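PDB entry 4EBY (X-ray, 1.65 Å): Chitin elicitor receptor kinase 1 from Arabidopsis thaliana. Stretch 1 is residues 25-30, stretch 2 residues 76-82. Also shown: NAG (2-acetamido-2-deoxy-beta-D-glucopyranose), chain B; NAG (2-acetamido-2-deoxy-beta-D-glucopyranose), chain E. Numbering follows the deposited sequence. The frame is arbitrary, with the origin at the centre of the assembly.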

# COMPACT_ATOMS: atom_id res chain seq x y z
N GLN A 25 -4.86 12.22 0.96
CA GLN A 25 -6.00 12.44 0.09
C GLN A 25 -6.23 11.20 -0.79
O GLN A 25 -7.33 10.64 -0.86
CB GLN A 25 -5.75 13.65 -0.81
CG GLN A 25 -6.91 13.96 -1.73
CD GLN A 25 -6.78 15.34 -2.35
OE1 GLN A 25 -5.72 15.69 -2.89
NE2 GLN A 25 -7.83 16.13 -2.26
N ASN A 26 -5.17 10.78 -1.47
CA ASN A 26 -5.30 9.66 -2.40
C ASN A 26 -5.68 8.36 -1.70
O ASN A 26 -6.50 7.57 -2.20
CB ASN A 26 -3.99 9.49 -3.18
CG ASN A 26 -3.74 10.63 -4.16
OD1 ASN A 26 -4.56 11.55 -4.28
ND2 ASN A 26 -2.60 10.58 -4.86
N LEU A 27 -5.06 8.14 -0.54
CA LEU A 27 -5.34 6.94 0.22
C LEU A 27 -6.35 7.20 1.35
O LEU A 27 -6.34 6.51 2.38
CB LEU A 27 -4.05 6.31 0.76
CG LEU A 27 -3.17 5.58 -0.26
CD1 LEU A 27 -2.61 6.48 -1.33
CD2 LEU A 27 -2.02 4.86 0.47
N ASN A 28 -7.23 8.19 1.17
CA ASN A 28 -8.26 8.44 2.16
C ASN A 28 -9.14 7.20 2.38
O ASN A 28 -9.51 6.50 1.43
CB ASN A 28 -9.15 9.60 1.75
CG ASN A 28 -10.32 9.76 2.67
OD1 ASN A 28 -10.17 10.20 3.80
ND2 ASN A 28 -11.50 9.36 2.19
N SER A 29 -9.45 6.92 3.65
CA SER A 29 -10.41 5.88 4.00
C SER A 29 -10.95 6.15 5.39
O SER A 29 -10.55 7.11 6.02
CB SER A 29 -9.73 4.51 3.99
OG SER A 29 -8.89 4.36 5.15
N SER A 30 -11.85 5.29 5.86
CA SER A 30 -12.38 5.42 7.21
C SER A 30 -11.26 5.29 8.24
O SER A 30 -11.33 5.88 9.32
CB SER A 30 -13.41 4.31 7.45
OG SER A 30 -14.53 4.46 6.60
N GLY A 76 -8.49 -6.88 -0.68
CA GLY A 76 -8.06 -5.58 -1.15
C GLY A 76 -8.94 -4.45 -0.66
O GLY A 76 -9.83 -4.64 0.17
N HIS A 77 -8.67 -3.26 -1.17
CA HIS A 77 -9.50 -2.11 -0.83
C HIS A 77 -9.70 -1.21 -2.04
O HIS A 77 -8.75 -0.97 -2.78
CB HIS A 77 -8.84 -1.31 0.28
CG HIS A 77 -9.66 -0.14 0.71
ND1 HIS A 77 -10.86 -0.29 1.37
CD2 HIS A 77 -9.48 1.19 0.54
CE1 HIS A 77 -11.37 0.91 1.61
NE2 HIS A 77 -10.56 1.82 1.10
N ASN A 78 -10.93 -0.72 -2.21
CA ASN A 78 -11.24 0.29 -3.24
C ASN A 78 -11.05 1.71 -2.69
O ASN A 78 -11.90 2.22 -1.95
CB ASN A 78 -12.69 0.16 -3.70
CG ASN A 78 -13.00 -1.18 -4.34
OD1 ASN A 78 -12.12 -1.83 -4.91
ND2 ASN A 78 -14.27 -1.60 -4.23
N PHE A 79 -9.94 2.33 -3.05
CA PHE A 79 -9.79 3.78 -2.81
C PHE A 79 -10.54 4.55 -3.87
O PHE A 79 -11.02 3.99 -4.87
CB PHE A 79 -8.32 4.19 -2.80
CG PHE A 79 -7.52 3.60 -1.68
CD1 PHE A 79 -7.59 4.16 -0.42
CD2 PHE A 79 -6.72 2.49 -1.89
CE1 PHE A 79 -6.87 3.62 0.63
CE2 PHE A 79 -5.98 1.96 -0.85
CZ PHE A 79 -6.05 2.53 0.42
N SER A 80 -10.68 5.86 -3.65
CA SER A 80 -11.34 6.71 -4.64
C SER A 80 -10.41 7.87 -4.97
O SER A 80 -9.72 8.41 -4.09
CB SER A 80 -12.67 7.24 -4.11
OG SER A 80 -13.63 6.19 -3.97
N TYR A 81 -10.39 8.26 -6.24
CA TYR A 81 -9.45 9.28 -6.71
C TYR A 81 -10.15 10.27 -7.62
O TYR A 81 -10.78 9.88 -8.60
CB TYR A 81 -8.27 8.62 -7.46
CG TYR A 81 -7.35 9.64 -8.06
CD1 TYR A 81 -6.45 10.35 -7.26
CD2 TYR A 81 -7.39 9.92 -9.42
CE1 TYR A 81 -5.63 11.30 -7.81
CE2 TYR A 81 -6.55 10.88 -9.98
CZ TYR A 81 -5.69 11.57 -9.17
OH TYR A 81 -4.88 12.52 -9.72
N SER A 82 -10.05 11.56 -7.29
CA SER A 82 -10.62 12.59 -8.16
C SER A 82 -9.61 13.03 -9.21
O SER A 82 -8.49 13.45 -8.88
CB SER A 82 -11.12 13.77 -7.33
OG SER A 82 -11.67 14.77 -8.19
C1 NAG B . -12.62 9.20 3.09
C2 NAG B . -13.69 10.25 2.79
C3 NAG B . -14.91 9.99 3.68
C4 NAG B . -15.40 8.56 3.51
C5 NAG B . -14.25 7.58 3.73
C6 NAG B . -14.72 6.15 3.49
C7 NAG B . -12.80 12.37 1.96
C8 NAG B . -12.14 13.68 2.24
N2 NAG B . -13.19 11.61 3.00
O3 NAG B . -15.92 10.94 3.40
O4 NAG B . -16.40 8.22 4.45
O5 NAG B . -13.15 7.88 2.89
O6 NAG B . -15.08 5.96 2.13
O7 NAG B . -12.96 12.04 0.79
C1 NAG E . -14.74 -2.57 -5.20
C2 NAG E . -15.95 -3.27 -4.56
C3 NAG E . -16.50 -4.28 -5.56
C4 NAG E . -16.85 -3.56 -6.86
C5 NAG E . -15.68 -2.74 -7.37
C6 NAG E . -16.10 -1.93 -8.60
C7 NAG E . -16.31 -3.82 -2.20
C8 NAG E . -15.75 -4.49 -0.97
N2 NAG E . -15.61 -3.96 -3.33
O3 NAG E . -17.64 -4.92 -5.02
O4 NAG E . -17.16 -4.49 -7.87
O5 NAG E . -15.19 -1.89 -6.36
O6 NAG E . -17.08 -0.96 -8.28
O7 NAG E . -17.36 -3.18 -2.13
O HOH W 1 -8.75 10.67 -3.13
O HOH W 2 -9.35 7.24 -1.28
O HOH W 3 -11.21 4.50 0.75

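Where a helix gives way to a loop, residues 25-30 lie against the strand formed by residues 76-82 of the same chain, burying 285 Å² counted over both sides. The end-to-end directions of the touching parts differ by 134°, so the loop runs obliquely back along the strand: CA of N26 is 6.0 Å from CA of Y81, and CA of L27 is 6.2 Å from CA of F79. No direct hydrogen bond links the two stretches; apolar packing and three waters join them.

Q25 still belongs to the helix, and its side chain extends t, t without touching the strand. Its carbonyl does two jobs. Q25 O accepts a hydrogen bond from N28 N (3.2 Å), which ties the turn together as the chain leaves the helix, and it accepts another from water 1 (2.7 Å). The same water donates to S80 O at 2.6 Å, so two carbonyls, both acceptors and unable to bond each other, are joined through its two protons.

N26 is buried, and its CA-to-CB bond points sideways, yet with chi1 in m the amide reaches the edge of the Y81 ring, near its plane, where OD1 lies 3.7 Å from CE1. Ring-edge carbons carry slightly positive hydrogens, a reasonable neighbour for a carbonyl oxygen. N26 ND2 and Y81 OH find hydrogen-bond partners elsewhere in the structure. N26 O lies 3.9 Å from F79 CB and 3.8 Å from S80 O, the latter approach being mere proximity between two acceptors.

L27, the first residue to leave helical phi/psi, supplies the apolar contact. Its side chain (m, p) places CG over one face of the F79 ring, and its CB lies 3.9 Å from F79 CE1; the backbone comes closer still, with L27 O 3.4 Å from F79 CE1. The CA-to-CB bond of F79 points toward stretch 1, and F79 has the largest covered area of any residue in either stretch, its ring meeting four successive residues, N26 to S29.

N28 meets the strand through its backbone. N28 O sits at the edge of the F79 ring, near its plane, 3.5 Å from CD1, and is also the polar hub of the contact. Water 2 accepts from S80 N (3.0 Å) and lies within donating reach of N28 O (2.8 Å) and N26 O (3.0 Å), although acceptors around it outnumber its protons. Water 3 donates to N28 O (2.7 Å) and hydrogen-bonds H77 NE2 at 2.8 Å. The side chain of N28 is glycosylated, with ND2 bonded to C1 of NAG B (1.4 Å); on the strand, N78 ND2 is likewise bonded to C1 of NAG E (1.5 Å), while its side chain stays out of reach of the loop.

S29 points its CA-to-CB bond toward the strand. Its CB lies 4.0 Å from H77 NE2 and 4.5 Å from F79 CE1, oblique to both rings. S30 no longer touches the strand; its OG instead approaches C6 of NAG B at 3.5 Å.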